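Side-chain contact in uncharacterized protein (Bacteroides eggerthii, PDB 4L3R), which is of unknown function but belongs to the DUF4847 family of the calycin clan, whose barrel-like relatives often bind small hydrophobic ligands: residues B[109-112]-B[113-117]. Numbering follows the deposited sequence.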
loop_
_atom_site.group_PDB
_atom_site.type_symbol
_atom_site.label_atom_id
_atom_site.label_comp_id
_atom_site.label_asym_id
_atom_site.label_seq_id
_atom_site.Cartn_x
_atom_site.Cartn_y
_atom_site.Cartn_z
ATOM N N LYS B 109 -7.779 23.347 14.430
ATOM C CA LYS B 109 -6.455 23.527 15.048
ATOM C C LYS B 109 -6.087 22.316 15.909
ATOM O O LYS B 109 -4.950 21.843 15.852
ATOM C CB LYS B 109 -6.416 24.796 15.917
ATOM C CG LYS B 109 -6.374 26.108 15.148
ATOM C CD LYS B 109 -6.474 27.285 16.129
ATOM C CE LYS B 109 -6.396 28.623 15.453
ATOM N NZ LYS B 109 -6.454 29.742 16.431
ATOM N N VAL B 110 -7.054 21.825 16.709
ATOM C CA VAL B 110 -6.875 20.663 17.582
ATOM C C VAL B 110 -6.629 19.395 16.734
ATOM O O VAL B 110 -5.768 18.584 17.078
ATOM C CB VAL B 110 -8.095 20.505 18.533
ATOM C CG1 VAL B 110 -8.127 19.126 19.192
ATOM C CG2 VAL B 110 -8.087 21.601 19.596
ATOM N N PHE B 111 -7.392 19.224 15.649
ATOM C CA PHE B 111 -7.267 18.074 14.745
ATOM C C PHE B 111 -5.861 17.986 14.130
ATOM O O PHE B 111 -5.226 16.936 14.213
ATOM C CB PHE B 111 -8.322 18.191 13.630
ATOM C CG PHE B 111 -8.314 17.099 12.590
ATOM C CD1 PHE B 111 -8.947 15.892 12.828
ATOM C CD2 PHE B 111 -7.759 17.314 11.339
ATOM C CE1 PHE B 111 -8.999 14.910 11.850
ATOM C CE2 PHE B 111 -7.797 16.321 10.359
ATOM C CZ PHE B 111 -8.428 15.127 10.619
ATOM N N ILE B 112 -5.370 19.096 13.557
ATOM C CA ILE B 112 -4.056 19.144 12.898
ATOM C C ILE B 112 -2.922 18.941 13.913
ATOM O O ILE B 112 -2.026 18.140 13.646
ATOM C CB ILE B 112 -3.879 20.467 12.093
ATOM C CG1 ILE B 112 -4.864 20.524 10.893
ATOM C CG2 ILE B 112 -2.428 20.666 11.616
ATOM C CD1 ILE B 112 -4.558 19.586 9.695
ATOM N N SER B 113 -2.949 19.651 15.057
ATOM C CA SER B 113 -1.907 19.489 16.087
ATOM C C SER B 113 -1.882 18.085 16.667
ATOM O O SER B 113 -0.807 17.542 16.898
ATOM C CB SER B 113 -2.098 20.484 17.234
ATOM O OG SER B 113 -1.668 21.777 16.851
ATOM N N GLY B 114 -3.061 17.542 16.944
ATOM C CA GLY B 114 -3.206 16.219 17.527
ATOM C C GLY B 114 -2.661 15.106 16.661
ATOM O O GLY B 114 -2.084 14.153 17.187
ATOM N N LEU B 115 -2.819 15.215 15.328
ATOM C CA LEU B 115 -2.326 14.181 14.406
ATOM C C LEU B 115 -0.809 14.059 14.441
ATOM O O LEU B 115 -0.312 12.939 14.429
ATOM C CB LEU B 115 -2.814 14.420 12.978
ATOM C CG LEU B 115 -4.271 14.031 12.746
ATOM C CD1 LEU B 115 -4.788 14.662 11.479
ATOM C CD2 LEU B 115 -4.443 12.500 12.668
ATOM N N PHE B 116 -0.074 15.172 14.569
ATOM C CA PHE B 116 1.390 15.097 14.637
ATOM C C PHE B 116 1.891 14.638 16.017
ATOM O O PHE B 116 3.081 14.351 16.141
ATOM C CB PHE B 116 2.023 16.447 14.269
ATOM C CG PHE B 116 1.844 16.803 12.809
ATOM C CD1 PHE B 116 2.434 16.032 11.811
ATOM C CD2 PHE B 116 1.140 17.944 12.434
ATOM C CE1 PHE B 116 2.268 16.358 10.467
ATOM C CE2 PHE B 116 0.990 18.279 11.086
ATOM C CZ PHE B 116 1.546 17.479 10.113
ATOM N N ASN B 117 1.006 14.571 17.044
ATOM C CA ASN B 117 1.351 14.127 18.387
ATOM C C ASN B 117 0.814 12.722 18.690
ATOM O O ASN B 117 0.855 12.320 19.856
ATOM C CB ASN B 117 0.816 15.130 19.436
ATOM C CG ASN B 117 1.505 16.470 19.410
ATOM O OD1 ASN B 117 2.721 16.563 19.236
ATOM N ND2 ASN B 117 0.764 17.539 19.663
HETATM O O HOH W 1 -2.883 23.419 14.545
#
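The carbonyl oxygen of Lys-109 is gripped twice: by the amide of Ser-113, with N at 3.1 Å from O and a nearly straight N-H...O bond (167°), and by a water that donates to the same O from 2.9 Å. That water also bonds to OG of Ser-113 at 3.1 Å, bridging the carbonyl and the hydroxyl on the exposed side of the helix. The hydroxyl can share it because OG lies beside its own backbone N and anti to the carbonyl carbon (chi1 -77°), which turns it back toward the preceding turn. Two further i to i+4 bonds continue the helix, Gly-114 N to Val-110 O at 2.9 Å and Leu-115 N to Phe-111 O at 3.2 Å.

The opposite, buried side is built differently. CD1 of Leu-115 sits over one face of the Phe-111 ring, 3.9 Å from CD1 to the centroid, a CH-pi contact displaced toward the rim near CE2. Phe-111 reaches this place with CG anti to its amide nitrogen (chi1 179°), while the ring also packs edge-to-face with Phe-53. One residue further on, the CD2 side of the Phe-116 ring approaches Ile-112 O obliquely, 3.4 Å from CD2 to O, and CE2 touches Ile-112 CG2 more loosely at 4.2 Å.

Strands 15-22, 78-87 and 137-144 receive this apolar surface: Ile-79 meets Ile-112, Leu-115 and Phe-116, whereas Phe-143 and Leu-17 pack on Phe-111 and Met-141 on Leu-115. The example is thus an amphipathic helix in its last turns, with a water-bridged carbonyl and hydroxyl on its exposed side and i to i+4 side-chain pairs packed against the antiparallel sheet, consistent with the calycin-clan barrel.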